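Local coordinates for protein putative glutathione S-transferase (Corynebacterium glutamicum, PDB 3M1G) that probably catalyses glutathione-dependent transfer reactions as an ECM4-like member of the glutathione S-transferase family, at residues 193-198 with 216-221; 238-243 with 337-342; 292-297 with 354-359. One frame throughout, in Å; residues are numbered along the deposited sequence.

Interaction 1: 193-198 with 216-221; sequences FTEVNN and YKRLWV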
loop_
_atom_site.group_PDB
_atom_site.type_symbol
_atom_site.label_atom_id
_atom_site.label_comp_id
_atom_site.label_asym_id
_atom_site.label_seq_id
_atom_site.Cartn_x
_atom_site.Cartn_y
_atom_site.Cartn_z
ATOM N N PHE A 193 0.273 -22.799 -0.507
ATOM C CA PHE A 193 -0.830 -22.733 -1.446
ATOM C C PHE A 193 -2.153 -22.227 -0.812
ATOM O O PHE A 193 -2.774 -21.334 -1.345
ATOM C CB PHE A 193 -1.088 -24.103 -2.052
ATOM C CG PHE A 193 -2.288 -24.149 -2.896
ATOM C CD1 PHE A 193 -2.318 -23.453 -4.097
ATOM C CD2 PHE A 193 -3.399 -24.874 -2.510
ATOM C CE1 PHE A 193 -3.450 -23.500 -4.906
ATOM C CE2 PHE A 193 -4.551 -24.929 -3.319
ATOM C CZ PHE A 193 -4.582 -24.230 -4.499
ATOM N N THR A 194 -2.601 -22.830 0.272
ATOM C CA THR A 194 -3.884 -22.454 0.833
ATOM C C THR A 194 -3.834 -21.088 1.550
ATOM O O THR A 194 -4.787 -20.322 1.496
ATOM C CB THR A 194 -4.471 -23.548 1.777
ATOM O OG1 THR A 194 -3.620 -23.733 2.914
ATOM C CG2 THR A 194 -4.669 -24.912 1.031
ATOM N N GLU A 195 -2.733 -20.764 2.213
ATOM C CA GLU A 195 -2.711 -19.554 3.060
ATOM C C GLU A 195 -2.101 -18.323 2.383
ATOM O O GLU A 195 -2.368 -17.201 2.815
ATOM C CB GLU A 195 -1.937 -19.844 4.326
ATOM C CG GLU A 195 -2.344 -21.099 5.046
ATOM C CD GLU A 195 -3.839 -21.170 5.336
ATOM O OE1 GLU A 195 -4.323 -20.344 6.172
ATOM O OE2 GLU A 195 -4.508 -22.072 4.753
ATOM N N VAL A 196 -1.292 -18.523 1.335
ATOM C CA VAL A 196 -0.567 -17.437 0.655
ATOM C C VAL A 196 -0.946 -17.323 -0.818
ATOM O O VAL A 196 -1.494 -16.267 -1.215
ATOM C CB VAL A 196 0.941 -17.592 0.832
ATOM C CG1 VAL A 196 1.714 -16.457 0.130
ATOM C CG2 VAL A 196 1.275 -17.640 2.384
ATOM N N ASN A 197 -0.682 -18.368 -1.641
ATOM C CA ASN A 197 -0.994 -18.306 -3.059
ATOM C C ASN A 197 -2.467 -18.017 -3.298
ATOM O O ASN A 197 -2.798 -17.128 -4.080
ATOM C CB ASN A 197 -0.663 -19.618 -3.855
ATOM C CG ASN A 197 0.802 -20.039 -3.798
ATOM O OD1 ASN A 197 1.060 -21.236 -3.755
ATOM N ND2 ASN A 197 1.773 -19.081 -3.818
ATOM N N ASN A 198 -3.347 -18.806 -2.683
ATOM C CA ASN A 198 -4.756 -18.540 -2.706
ATOM C C ASN A 198 -5.188 -17.504 -1.699
ATOM O O ASN A 198 -6.245 -16.918 -1.847
ATOM C CB ASN A 198 -5.548 -19.791 -2.330
ATOM C CG ASN A 198 -5.961 -20.571 -3.507
ATOM O OD1 ASN A 198 -6.039 -20.044 -4.621
ATOM N ND2 ASN A 198 -6.274 -21.845 -3.283
ATOM N N TYR A 216 -7.484 -12.220 5.771
ATOM C CA TYR A 216 -6.313 -11.405 6.057
ATOM C C TYR A 216 -5.488 -11.986 7.201
ATOM O O TYR A 216 -4.243 -12.032 7.129
ATOM C CB TYR A 216 -6.759 -9.966 6.356
ATOM C CG TYR A 216 -5.752 -9.013 6.903
ATOM C CD1 TYR A 216 -5.426 -9.031 8.235
ATOM C CD2 TYR A 216 -5.169 -8.044 6.090
ATOM C CE1 TYR A 216 -4.543 -8.112 8.783
ATOM C CE2 TYR A 216 -4.254 -7.124 6.612
ATOM C CZ TYR A 216 -3.963 -7.172 7.959
ATOM O OH TYR A 216 -3.109 -6.282 8.510
ATOM N N LYS A 217 -6.177 -12.401 8.252
ATOM C CA LYS A 217 -5.522 -12.970 9.393
ATOM C C LYS A 217 -4.750 -14.213 8.975
ATOM O O LYS A 217 -3.596 -14.348 9.318
ATOM C CB LYS A 217 -6.544 -13.343 10.461
ATOM C CG LYS A 217 -5.958 -13.619 11.829
ATOM C CD LYS A 217 -7.043 -14.230 12.741
ATOM C CE LYS A 217 -6.599 -14.359 14.189
ATOM N NZ LYS A 217 -7.555 -15.275 14.962
ATOM N N ARG A 218 -5.387 -15.094 8.217
ATOM C CA ARG A 218 -4.711 -16.302 7.724
ATOM C C ARG A 218 -3.482 -15.985 6.884
ATOM O O ARG A 218 -2.430 -16.605 7.042
ATOM C CB ARG A 218 -5.684 -17.199 6.943
ATOM C CG ARG A 218 -6.619 -18.011 7.866
ATOM C CD ARG A 218 -7.689 -18.755 7.064
ATOM N NE ARG A 218 -7.124 -19.772 6.149
ATOM C CZ ARG A 218 -7.858 -20.513 5.317
ATOM N NH1 ARG A 218 -9.168 -20.332 5.235
ATOM N NH2 ARG A 218 -7.293 -21.409 4.544
ATOM N N LEU A 219 -3.599 -15.013 5.993
ATOM C CA LEU A 219 -2.481 -14.661 5.122
ATOM C C LEU A 219 -1.268 -14.237 5.958
ATOM O O LEU A 219 -0.131 -14.659 5.702
ATOM C CB LEU A 219 -2.890 -13.537 4.155
ATOM C CG LEU A 219 -1.806 -12.884 3.323
ATOM C CD1 LEU A 219 -1.198 -13.871 2.325
ATOM C CD2 LEU A 219 -2.365 -11.628 2.577
ATOM N N TRP A 220 -1.504 -13.413 6.967
ATOM C CA TRP A 220 -0.391 -12.860 7.731
ATOM C C TRP A 220 0.241 -13.817 8.739
ATOM O O TRP A 220 1.438 -13.702 9.019
ATOM C CB TRP A 220 -0.777 -11.468 8.340
ATOM C CG TRP A 220 -0.717 -10.462 7.219
ATOM C CD1 TRP A 220 -1.770 -9.942 6.511
ATOM C CD2 TRP A 220 0.455 -9.938 6.620
ATOM N NE1 TRP A 220 -1.314 -9.142 5.504
ATOM C CE2 TRP A 220 0.048 -9.121 5.540
ATOM C CE3 TRP A 220 1.822 -10.067 6.891
ATOM C CZ2 TRP A 220 0.945 -8.421 4.765
ATOM C CZ3 TRP A 220 2.724 -9.381 6.095
ATOM C CH2 TRP A 220 2.281 -8.576 5.047
ATOM N N VAL A 221 -0.544 -14.747 9.281
ATOM C CA VAL A 221 0.012 -15.854 10.076
ATOM C C VAL A 221 1.013 -16.622 9.178
ATOM O O VAL A 221 2.131 -16.929 9.613
ATOM C CB VAL A 221 -1.091 -16.833 10.584
ATOM C CG1 VAL A 221 -0.490 -18.161 11.009
ATOM C CG2 VAL A 221 -1.925 -16.217 11.782
HETATM O O HOH W 1 -2.722 -19.240 7.945
#
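Arg-218 grips the carboxylate of Glu-195 side-on in a bidentate salt bridge that joins helices 182-197 and 209-229 of the all-helical C-terminal domain of the glutathione S-transferase fold. Arg-218 NE donates to Glu-195 OE1 at 2.9 Å and Arg-218 NH2 to Glu-195 OE2 at 2.9 Å, both nearly straight and on the syn side of the carboxylate. The two charged planes lie only 18° apart, although the side chains as wholes cross at about a right angle. A bend at chi3 of Arg-218 (63°) swings NE round to the acid.

Each carboxylate oxygen has a further donor, which should fix the rotation of the group. The anti lone pair of Glu-195 OE2 takes the hydroxyl of the preceding residue, Thr-194 OG1, at 2.6 Å. A water donates to Glu-195 OE1 at 2.6 Å and also to Arg-218 O, tying the acid to the backbone of helix 209-229. Four donors around one carboxylate would be expected to favour its ionised form.

The axes of the short segments 193-197 and 216-221 come within 8.3 Å at a signed crossing angle of -96°. Leu-219 reaches into this crossing, its CD1 against Val-196 CA and Glu-195 O; the Val-196 side chain continues onto Ala-222 and Leu-223. The side chain of Leu-219 lies about 7 Å from that of Tyr-259, predicted to lower the pKa of the presumed nucleophile, Cys-70. Farther out, Arg-202 NH2 is hydrogen-bonded to Thr-194 O. At the crossing itself, the CA-H of Leu-219 points at Glu-195 O, with 3.4 Å from Leu-219 CA to that oxygen.

Interaction 2: 238-243 with 337-342; sequences GDHITE and PFAEGV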
loop_
_atom_site.group_PDB
_atom_site.type_symbol
_atom_site.label_atom_id
_atom_site.label_comp_id
_atom_site.label_asym_id
_atom_site.label_seq_id
_atom_site.Cartn_x
_atom_site.Cartn_y
_atom_site.Cartn_z
ATOM N N GLY A 238 16.292 -24.748 2.050
ATOM C CA GLY A 238 17.707 -24.749 2.424
ATOM C C GLY A 238 18.606 -23.971 1.477
ATOM O O GLY A 238 18.292 -22.858 1.091
ATOM N N ASP A 239 19.706 -24.594 1.072
ATOM C CA ASP A 239 20.780 -23.856 0.411
ATOM C C ASP A 239 20.510 -23.491 -1.045
ATOM O O ASP A 239 21.149 -22.580 -1.548
ATOM C CB ASP A 239 22.082 -24.667 0.461
ATOM C CG ASP A 239 22.731 -24.654 1.835
ATOM O OD1 ASP A 239 22.352 -23.808 2.671
ATOM O OD2 ASP A 239 23.627 -25.484 2.053
ATOM N N HIS A 240 19.635 -24.237 -1.722
ATOM C CA HIS A 240 19.390 -24.042 -3.151
ATOM C C HIS A 240 17.906 -23.889 -3.504
ATOM O O HIS A 240 17.032 -24.363 -2.786
ATOM C CB HIS A 240 20.028 -25.195 -3.985
ATOM C CG HIS A 240 21.476 -25.439 -3.660
ATOM N ND1 HIS A 240 22.414 -24.429 -3.697
ATOM C CD2 HIS A 240 22.141 -26.558 -3.259
ATOM C CE1 HIS A 240 23.600 -24.915 -3.334
ATOM N NE2 HIS A 240 23.456 -26.196 -3.039
ATOM N N ILE A 241 17.656 -23.256 -4.646
ATOM C CA ILE A 241 16.311 -23.050 -5.164
ATOM C C ILE A 241 15.656 -24.398 -5.507
ATOM O O ILE A 241 16.308 -25.303 -6.054
ATOM C CB ILE A 241 16.324 -22.140 -6.411
ATOM C CG1 ILE A 241 16.757 -20.737 -5.991
ATOM C CG2 ILE A 241 14.932 -22.148 -7.155
ATOM C CD1 ILE A 241 17.090 -19.761 -7.123
ATOM N N THR A 242 14.394 -24.539 -5.105
ATOM C CA THR A 242 13.572 -25.703 -5.440
ATOM C C THR A 242 12.201 -25.283 -5.971
ATOM O O THR A 242 11.838 -24.099 -5.988
ATOM C CB THR A 242 13.329 -26.602 -4.195
ATOM O OG1 THR A 242 12.678 -25.829 -3.168
ATOM C CG2 THR A 242 14.659 -27.219 -3.645
ATOM N N GLU A 243 11.443 -26.272 -6.431
ATOM C CA GLU A 243 10.046 -26.112 -6.784
ATOM C C GLU A 243 9.238 -25.246 -5.804
ATOM O O GLU A 243 8.362 -24.497 -6.240
ATOM C CB GLU A 243 9.401 -27.505 -6.879
ATOM C CG GLU A 243 7.896 -27.574 -7.076
ATOM C CD GLU A 243 7.426 -27.426 -8.547
ATOM O OE1 GLU A 243 8.274 -27.477 -9.460
ATOM O OE2 GLU A 243 6.187 -27.299 -8.765
ATOM N N PRO A 337 22.023 -19.957 -5.535
ATOM C CA PRO A 337 20.793 -20.318 -6.242
ATOM C C PRO A 337 20.754 -21.767 -6.761
ATOM O O PRO A 337 19.719 -22.456 -6.627
ATOM C CB PRO A 337 20.744 -19.305 -7.394
ATOM C CG PRO A 337 21.522 -18.111 -6.900
ATOM C CD PRO A 337 22.538 -18.631 -5.928
ATOM N N PHE A 338 21.876 -22.218 -7.340
ATOM C CA PHE A 338 21.993 -23.552 -7.882
ATOM C C PHE A 338 23.198 -24.324 -7.301
ATOM O O PHE A 338 24.161 -23.732 -6.826
ATOM C CB PHE A 338 22.129 -23.467 -9.404
ATOM C CG PHE A 338 21.100 -22.597 -10.038
ATOM C CD1 PHE A 338 19.773 -22.966 -9.997
ATOM C CD2 PHE A 338 21.465 -21.409 -10.666
ATOM C CE1 PHE A 338 18.789 -22.168 -10.554
ATOM C CE2 PHE A 338 20.492 -20.579 -11.257
ATOM C CZ PHE A 338 19.153 -20.952 -11.201
ATOM N N ALA A 339 23.119 -25.641 -7.310
ATOM C CA ALA A 339 24.252 -26.476 -6.851
ATOM C C ALA A 339 25.478 -26.235 -7.750
ATOM O O ALA A 339 25.372 -25.690 -8.864
ATOM C CB ALA A 339 23.861 -27.966 -6.847
ATOM N N GLU A 340 26.644 -26.599 -7.233
ATOM C CA GLU A 340 27.869 -26.461 -8.006
ATOM C C GLU A 340 27.789 -27.306 -9.277
ATOM O O GLU A 340 27.230 -28.386 -9.287
ATOM C CB GLU A 340 29.101 -26.801 -7.160
ATOM C CG GLU A 340 29.319 -25.796 -6.057
ATOM C CD GLU A 340 30.708 -25.830 -5.512
ATOM O OE1 GLU A 340 31.492 -26.714 -5.928
ATOM O OE2 GLU A 340 31.012 -24.953 -4.676
ATOM N N GLY A 341 28.309 -26.742 -10.362
ATOM C CA GLY A 341 28.296 -27.376 -11.678
ATOM C C GLY A 341 27.005 -27.196 -12.461
ATOM O O GLY A 341 26.918 -27.622 -13.613
ATOM N N VAL A 342 25.966 -26.614 -11.862
ATOM C CA VAL A 342 24.729 -26.393 -12.630
ATOM C C VAL A 342 24.972 -25.309 -13.697
ATOM O O VAL A 342 25.618 -24.342 -13.424
ATOM C CB VAL A 342 23.547 -26.006 -11.708
ATOM C CG1 VAL A 342 22.389 -25.340 -12.497
ATOM C CG2 VAL A 342 23.045 -27.255 -10.940
HETATM O O HOH W 2 18.644 -24.848 -7.573
#
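His-240 lays one face of its imidazole over the backbone of Ala-339 in a CH-pi contact, the alanine CA standing 3.9 Å from the centroid of the His-240 ring and 13° off its normal. Asp-239 CB occupies the opposite face, so the ring is sandwiched between a neighbour in sequence and a distant loop. A chi1 of -51° sets His-240 CG anti to the carbonyl carbon and beside the backbone N, and ND1 is hydrogen-bonded to Ser-336 O, which helps fix the rotation of the ring.

Next along, Ile-241 N donates to Pro-337 O at 3.0 Å, from somewhat outside the carbonyl plane. The same oxygen accepts from a water that also donates to Ile-241 O, and Pro-337 O rests 3.4 Å from Ile-241 CB. The isoleucine chain runs on extended at chi2 (169°), carrying Ile-241 CD1 to Pro-337 CB at 3.7 Å. That proline CB also sits above the rim of the Phe-338 ring, whose side chain packs on Thr-286 and Leu-344. Beyond, a type II turn from Ala-339 to Val-342 reverses the chain, with Gly-341 at positive phi.

The contact pins a late surface loop to the link between helices 209-229 and 243-253. Thr-242 is the N-cap of the latter helix, its N bonded to Asp-245 OD2, and Glu-243 packs against helices 182-197 and 154-163.

Interaction 3: 292-297 with 354-359; sequences TTDFTE and VKNPEP
Asp-294, the N-cap of helix 295-305, the last helix of the glutathione S-transferase C-terminal domain, is also the polar centre on which the C-terminal tail 354-359 docks. Its CG is anti to the backbone N (chi1 -172°), and Asp-294 OD1 accepts the capping bond from Glu-297 N at 3.1 Å, met from above the carboxylate plane. OD2 serves the tail. Asn-356 ND2 donates to the syn lone pair of Asp-294 OD2 at 2.9 Å, and OD2 lies close to the plane of the amide, although carboxylate and amide are turned 58° apart. Asn-356 N reaches the same Asp-294 OD2 at 3.2 Å from above the carboxylate plane. A water donates to Asp-294 OD2 at 2.6 Å and accepts from Lys-355 N. This set of donors, together with the helix N terminus, would be expected to stabilise the negative charge.

Asn-356 lies across Thr-296 at about a right angle, its CB against the threonine CB and OG1. Its ND2 also gives a bond to a water that donates to Glu-297 OE2, so the amide nitrogen spans the N-cap and the first turn of the helix. The side chain of Glu-297 is about 10 Å from that of Cys-70, the predicted nucleophile.

Van der Waals contacts of carbon atoms flank this polar core. Val-354 turns toward the 292-297 backbone, where Val-354 CG2 rests 3.6 Å from Thr-293 O and CG1 touches Asp-294 CB. At the other end Glu-358 CG meets Phe-295 CD2 at 4.0 Å; the same Phe-295 ring also meets Phe-324. Finally, a water lies 2.6 Å from Glu-358 OE2 and within 2.7 Å of both Thr-296 OG1 and Asn-356 O.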
loop_
_atom_site.group_PDB
_atom_site.type_symbol
_atom_site.label_atom_id
_atom_site.label_comp_id
_atom_site.label_asym_id
_atom_site.label_seq_id
_atom_site.Cartn_x
_atom_site.Cartn_y
_atom_site.Cartn_z
ATOM N N THR A 292 11.264 -13.236 -16.648
ATOM C CA THR A 292 9.941 -13.625 -17.096
ATOM C C THR A 292 8.824 -12.775 -16.395
ATOM O O THR A 292 7.614 -13.106 -16.497
ATOM C CB THR A 292 9.704 -15.108 -16.873
ATOM O OG1 THR A 292 9.726 -15.423 -15.470
ATOM C CG2 THR A 292 10.806 -15.989 -17.618
ATOM N N THR A 293 9.234 -11.724 -15.669
ATOM C CA THR A 293 8.308 -10.925 -14.853
ATOM C C THR A 293 8.058 -9.590 -15.558
ATOM O O THR A 293 8.990 -8.777 -15.692
ATOM C CB THR A 293 8.876 -10.680 -13.453
ATOM O OG1 THR A 293 9.142 -11.937 -12.825
ATOM C CG2 THR A 293 7.891 -9.863 -12.558
ATOM N N ASP A 294 6.827 -9.402 -16.035
ATOM C CA ASP A 294 6.418 -8.164 -16.710
ATOM C C ASP A 294 5.472 -7.390 -15.788
ATOM O O ASP A 294 4.274 -7.708 -15.678
ATOM C CB ASP A 294 5.763 -8.469 -18.062
ATOM C CG ASP A 294 5.488 -7.201 -18.905
ATOM O OD1 ASP A 294 5.163 -6.169 -18.294
ATOM O OD2 ASP A 294 5.593 -7.267 -20.174
ATOM N N PHE A 295 6.023 -6.388 -15.113
ATOM C CA PHE A 295 5.263 -5.663 -14.091
ATOM C C PHE A 295 4.100 -4.870 -14.683
ATOM O O PHE A 295 3.052 -4.751 -14.050
ATOM C CB PHE A 295 6.170 -4.753 -13.275
ATOM C CG PHE A 295 7.067 -5.487 -12.322
ATOM C CD1 PHE A 295 6.559 -6.052 -11.181
ATOM C CD2 PHE A 295 8.430 -5.581 -12.562
ATOM C CE1 PHE A 295 7.386 -6.696 -10.289
ATOM C CE2 PHE A 295 9.253 -6.219 -11.699
ATOM C CZ PHE A 295 8.730 -6.784 -10.537
ATOM N N THR A 296 4.264 -4.371 -15.905
ATOM C CA THR A 296 3.187 -3.637 -16.580
ATOM C C THR A 296 1.996 -4.519 -16.869
ATOM O O THR A 296 0.875 -4.125 -16.601
ATOM C CB THR A 296 3.680 -2.965 -17.871
ATOM O OG1 THR A 296 4.717 -2.047 -17.526
ATOM C CG2 THR A 296 2.546 -2.204 -18.605
ATOM N N GLU A 297 2.231 -5.726 -17.404
ATOM C CA GLU A 297 1.117 -6.611 -17.724
ATOM C C GLU A 297 0.496 -7.157 -16.469
ATOM O O GLU A 297 -0.714 -7.348 -16.420
ATOM C CB GLU A 297 1.540 -7.753 -18.664
ATOM C CG GLU A 297 1.813 -7.207 -20.051
ATOM C CD GLU A 297 1.890 -8.234 -21.152
ATOM O OE1 GLU A 297 1.605 -9.417 -20.910
ATOM O OE2 GLU A 297 2.209 -7.825 -22.295
ATOM N N VAL A 354 10.592 -10.081 -21.859
ATOM C CA VAL A 354 9.621 -9.192 -21.223
ATOM C C VAL A 354 9.442 -7.976 -22.146
ATOM O O VAL A 354 10.413 -7.382 -22.575
ATOM C CB VAL A 354 10.103 -8.792 -19.831
ATOM C CG1 VAL A 354 9.363 -7.552 -19.293
ATOM C CG2 VAL A 354 9.971 -9.996 -18.902
ATOM N N LYS A 355 8.197 -7.716 -22.526
ATOM C CA LYS A 355 7.864 -6.665 -23.486
ATOM C C LYS A 355 7.935 -5.289 -22.830
ATOM O O LYS A 355 8.296 -4.317 -23.486
ATOM C CB LYS A 355 6.472 -6.908 -24.093
ATOM C CG LYS A 355 6.337 -8.218 -24.868
ATOM C CD LYS A 355 7.138 -8.179 -26.171
ATOM C CE LYS A 355 6.895 -9.423 -27.033
ATOM N NZ LYS A 355 7.637 -9.309 -28.294
ATOM N N ASN A 356 7.652 -5.217 -21.529
ATOM C CA ASN A 356 7.685 -3.940 -20.805
ATOM C C ASN A 356 8.745 -3.903 -19.684
ATOM O O ASN A 356 8.418 -3.826 -18.503
ATOM C CB ASN A 356 6.283 -3.650 -20.241
ATOM C CG ASN A 356 5.202 -3.711 -21.317
ATOM O OD1 ASN A 356 4.984 -2.733 -22.013
ATOM N ND2 ASN A 356 4.538 -4.860 -21.462
ATOM N N PRO A 357 10.028 -3.953 -20.060
ATOM C CA PRO A 357 11.056 -4.052 -19.052
ATOM C C PRO A 357 11.168 -2.764 -18.231
ATOM O O PRO A 357 11.038 -1.689 -18.786
ATOM C CB PRO A 357 12.327 -4.294 -19.878
ATOM C CG PRO A 357 12.049 -3.605 -21.199
ATOM C CD PRO A 357 10.576 -3.800 -21.419
ATOM N N GLU A 358 11.373 -2.882 -16.916
ATOM C CA GLU A 358 11.773 -1.745 -16.092
ATOM C C GLU A 358 13.200 -1.355 -16.443
ATOM O O GLU A 358 13.880 -2.128 -17.127
ATOM C CB GLU A 358 11.687 -2.110 -14.609
ATOM C CG GLU A 358 10.270 -2.354 -14.118
ATOM C CD GLU A 358 9.401 -1.071 -14.170
ATOM O OE1 GLU A 358 9.891 0.022 -13.818
ATOM O OE2 GLU A 358 8.225 -1.159 -14.568
ATOM N N PRO A 359 13.668 -0.140 -16.006
ATOM C CA PRO A 359 15.038 0.250 -16.423
ATOM C C PRO A 359 16.085 -0.750 -15.914
ATOM O O PRO A 359 17.107 -0.898 -16.509
ATOM C CB PRO A 359 15.240 1.660 -15.818
ATOM C CG PRO A 359 13.832 2.204 -15.564
ATOM C CD PRO A 359 12.944 0.955 -15.328
HETATM O O HOH W 3 6.163 -9.410 -21.474
HETATM O O HOH W 4 8.470 -5.413 -16.112
HETATM O O HOH W 5 7.136 -2.578 -16.499
HETATM O O HOH W 6 2.446 -5.512 -23.147
#

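From the N terminus, interaction 1 comes first and closes a short, largely helical excursion of 17 residues, tying helix 182-197 to helix 209-229. It is complete before the other two begin. Interaction 2 then opens just ahead of helix 243-253 and closes 93 residues later, bringing a loop beyond helix 295-305 back to the helical domain. Interaction 3 opens inside that span, at the start of helix 295-305, and closes beyond it near the C terminus, so interactions 2 and 3 cross. Together these two fasten the long tail at separate places, their centres about 25 Å apart, while interaction 1 joins helices within the domain. None touches another.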